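Local coordinates for protein UDP-L-Rhamnose Synthase (Acanthamoeba polyphaga mimivirus, PDB 7JID) that probably makes UDP-L-rhamnose from a UDP-sugar precursor with NADP as its nicotinamide cofactor, working as a two-subunit enzyme, at residues Ser41-Glu46 against Leu91-Ile96. Residues are numbered along the deposited sequence; the frame is centred on the assembly and turned at random.
Sequences SAVERE and LCLAFI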
ATOM      1  N   SER A  41     -17.643   0.013  -0.924  1.00 15.91           N
ATOM      2  CA  SER A  41     -19.078  -0.319  -1.108  0.50 15.91           C
ATOM      3  C   SER A  41     -19.860   0.933  -1.544  1.00 16.10           C
ATOM      4  O   SER A  41     -20.745   0.786  -2.419  1.00 18.24           O
ATOM      5  CB  SER A  41     -19.650  -1.015   0.116  0.50 16.13           C
ATOM      6  OG  SER A  41     -19.430  -0.250   1.294  0.50 15.86           O
ATOM      7  N   ALA A  42     -19.568   2.104  -0.998  1.00 15.76           N
ATOM      8  CA  ALA A  42     -20.240   3.357  -1.425  1.00 15.94           C
ATOM      9  C   ALA A  42     -19.854   3.694  -2.881  1.00 17.39           C
ATOM     10  O   ALA A  42     -20.723   4.157  -3.670  1.00 16.41           O
ATOM     11  CB  ALA A  42     -19.923   4.487  -0.491  1.00 15.81           C
ATOM     12  N   VAL A  43     -18.587   3.469  -3.250  1.00 14.23           N
ATOM     13  CA  VAL A  43     -18.107   3.743  -4.633  1.00 14.26           C
ATOM     14  C   VAL A  43     -18.920   2.872  -5.604  1.00 15.54           C
ATOM     15  O   VAL A  43     -19.419   3.400  -6.642  1.00 15.44           O
ATOM     16  CB  VAL A  43     -16.608   3.419  -4.762  1.00 14.09           C
ATOM     17  CG1 VAL A  43     -16.196   3.409  -6.218  1.00 14.12           C
ATOM     18  CG2 VAL A  43     -15.783   4.388  -3.930  1.00 13.69           C
ATOM     19  N   GLU A  44     -19.058   1.581  -5.300  1.00 16.36           N
ATOM     20  CA  GLU A  44     -19.743   0.664  -6.242  1.00 17.98           C
ATOM     21  C   GLU A  44     -21.221   1.055  -6.306  1.00 18.12           C
ATOM     22  O   GLU A  44     -21.759   1.044  -7.409  1.00 19.19           O
ATOM     23  CB  GLU A  44     -19.589  -0.793  -5.839  1.00 20.24           C
ATOM     24  CG  GLU A  44     -20.355  -1.699  -6.780  1.00 21.75           C
ATOM     25  CD  GLU A  44     -19.928  -3.139  -6.768  1.00 24.36           C
ATOM     26  OE1 GLU A  44     -19.088  -3.505  -5.922  1.00 25.86           O
ATOM     27  OE2 GLU A  44     -20.425  -3.884  -7.618  1.00 24.54           O
ATOM     28  N   ARG A  45     -21.840   1.427  -5.190  1.00 18.98           N
ATOM     29  CA  ARG A  45     -23.249   1.893  -5.216  1.00 20.42           C
ATOM     30  C   ARG A  45     -23.330   3.139  -6.106  1.00 20.05           C
ATOM     31  O   ARG A  45     -24.276   3.220  -6.931  1.00 17.08           O
ATOM     32  CB  ARG A  45     -23.786   2.151  -3.806  1.00 21.62           C
ATOM     33  CG  ARG A  45     -24.108   0.891  -3.008  1.00 24.69           C
ATOM     34  CD  ARG A  45     -24.865   1.262  -1.720  1.00 25.97           C
ATOM     35  NE  ARG A  45     -24.116   2.081  -0.762  1.00 29.10           N
ATOM     36  CZ  ARG A  45     -23.225   1.612   0.125  1.00 28.22           C
ATOM     37  NH1 ARG A  45     -22.950   0.319   0.185  1.00 29.77           N
ATOM     38  NH2 ARG A  45     -22.603   2.440   0.947  1.00 30.43           N
ATOM     39  N   GLU A  46     -22.399   4.084  -5.960  1.00 18.86           N
ATOM     40  CA  GLU A  46     -22.451   5.369  -6.706  1.00 19.12           C
ATOM     41  C   GLU A  46     -22.278   5.088  -8.198  1.00 18.62           C
ATOM     42  O   GLU A  46     -23.042   5.661  -9.007  1.00 19.47           O
ATOM     43  CB  GLU A  46     -21.419   6.378  -6.217  1.00 18.16           C
ATOM     44  CG  GLU A  46     -21.555   7.725  -6.895  1.00 18.74           C
ATOM     45  CD  GLU A  46     -20.865   8.852  -6.157  1.00 19.16           C
ATOM     46  OE1 GLU A  46     -19.777   8.600  -5.612  1.00 19.39           O
ATOM     47  OE2 GLU A  46     -21.398   9.970  -6.102  1.00 18.00           O
ATOM     48  N   LEU A  91      -6.948   2.184  -5.905  1.00  9.06           N
ATOM     49  CA  LEU A  91      -7.089   0.766  -6.264  1.00 10.05           C
ATOM     50  C   LEU A  91      -8.587   0.404  -6.253  1.00 10.38           C
ATOM     51  O   LEU A  91      -8.993  -0.405  -7.128  1.00 11.84           O
ATOM     52  CB  LEU A  91      -6.270  -0.110  -5.331  1.00 10.65           C
ATOM     53  CG  LEU A  91      -4.918  -0.562  -5.871  1.00 11.73           C
ATOM     54  CD1 LEU A  91      -5.082  -1.584  -6.983  1.00 11.72           C
ATOM     55  CD2 LEU A  91      -4.103   0.616  -6.349  1.00 11.79           C
ATOM     56  N   CYS A  92      -9.363   0.909  -5.293  1.00  9.74           N
ATOM     57  CA  CYS A  92     -10.828   0.649  -5.205  1.00 10.01           C
ATOM     58  C   CYS A  92     -11.492   1.128  -6.504  1.00 10.43           C
ATOM     59  O   CYS A  92     -12.281   0.351  -7.157  1.00 10.97           O
ATOM     60  CB  CYS A  92     -11.443   1.368  -4.019  1.00 10.41           C
ATOM     61  SG  CYS A  92     -11.040   0.572  -2.442  1.00 10.87           S
ATOM     62  N   LEU A  93     -11.135   2.333  -6.946  1.00 10.59           N
ATOM     63  CA  LEU A  93     -11.638   2.879  -8.225  1.00 10.41           C
ATOM     64  C   LEU A  93     -11.226   1.987  -9.387  1.00 10.44           C
ATOM     65  O   LEU A  93     -12.109   1.677 -10.255  1.00 11.53           O
ATOM     66  CB  LEU A  93     -11.138   4.307  -8.393  1.00 10.80           C
ATOM     67  CG  LEU A  93     -11.566   5.334  -7.351  1.00 12.21           C
ATOM     68  CD1 LEU A  93     -11.046   6.679  -7.781  1.00 12.48           C
ATOM     69  CD2 LEU A  93     -13.083   5.415  -7.217  1.00 13.51           C
ATOM     70  N   ALA A  94      -9.976   1.514  -9.442  1.00  9.37           N
ATOM     71  CA  ALA A  94      -9.520   0.602 -10.516  1.00 10.50           C
ATOM     72  C   ALA A  94     -10.380  -0.671 -10.516  1.00 11.39           C
ATOM     73  O   ALA A  94     -10.935  -1.044 -11.592  1.00 11.31           O
ATOM     74  CB  ALA A  94      -8.075   0.251 -10.403  1.00 10.61           C
ATOM     75  N   PHE A  95     -10.528  -1.315  -9.369  1.00 11.11           N
ATOM     76  CA  PHE A  95     -11.231  -2.617  -9.319  1.00 11.01           C
ATOM     77  C   PHE A  95     -12.672  -2.413  -9.770  1.00 10.54           C
ATOM     78  O   PHE A  95     -13.195  -3.241 -10.530  1.00 13.92           O
ATOM     79  CB  PHE A  95     -11.252  -3.221  -7.921  1.00 10.80           C
ATOM     80  CG  PHE A  95      -9.985  -3.959  -7.563  1.00 10.37           C
ATOM     81  CD1 PHE A  95      -9.615  -5.092  -8.232  1.00 10.93           C
ATOM     82  CD2 PHE A  95      -9.154  -3.496  -6.562  1.00 11.88           C
ATOM     83  CE1 PHE A  95      -8.430  -5.753  -7.956  1.00 11.14           C
ATOM     84  CE2 PHE A  95      -7.998  -4.178  -6.250  1.00 11.56           C
ATOM     85  CZ  PHE A  95      -7.610  -5.289  -6.949  1.00 11.60           C
ATOM     86  N   ILE A  96     -13.319  -1.394  -9.249  1.00 12.68           N
ATOM     87  CA  ILE A  96     -14.784  -1.203  -9.478  1.00 12.95           C
ATOM     88  C   ILE A  96     -15.012  -0.680 -10.892  1.00 14.41           C
ATOM     89  O   ILE A  96     -15.922  -1.207 -11.593  1.00 15.15           O
ATOM     90  CB  ILE A  96     -15.387  -0.304  -8.393  1.00 13.16           C
ATOM     91  CG1 ILE A  96     -15.329  -0.968  -7.006  1.00 13.70           C
ATOM     92  CG2 ILE A  96     -16.819   0.053  -8.754  1.00 13.50           C
ATOM     93  CD1 ILE A  96     -15.617   0.013  -5.886  1.00 14.10           C
TER
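Val43 and Ile96 form the tight centre of this helix-to-helix contact, where CG1 of Val43 lies 3.5 Å from CD1 of Ile96, slightly closer than usual for two methyl groups. Both residues are buried and branched at CB, so each presents a broad, stiff hydrocarbon surface close to its own backbone. In Val43, CG1 stands anti to the backbone N (chi1 168°), which carries it across to the second helix. CG1 of Val43 also lies 3.8 Å from CD2 of Leu93, whose side chain crosses the valine at about a right angle. Leucine suits that place because its longer chain can bring a branch to the seam from a CB that does not itself face it. Ile96 uses both arms: its CD1 lies against Val43, while its CG2 rests 3.9 Å from CA of Glu44, beside the helix backbone.

The packing loosens at Glu44. Of the Glu44 side chain, CB is the part that touches, 4.1 Å from CD1 of Ile96, and the extended chain carries the carboxylate to the more open border. OE2 forms a salt bridge with Lys99 and a hydrogen bond with Tyr100, so a glutamate can close the apolar seam with CB and meet polar partners with its far end. No hydrogen bond joins the two segments.

Their axes approach to 10.1 Å at a signed crossing angle of -41°. Phe95 of helix 79-99 stacks on Phe152 of the second subunit. In the Rossmann-type NADP-binding region, helix 40-50 links parallel strands 29-32 and 54-57, and helix 79-99 lies between 54-57 and 103-109 in the chain.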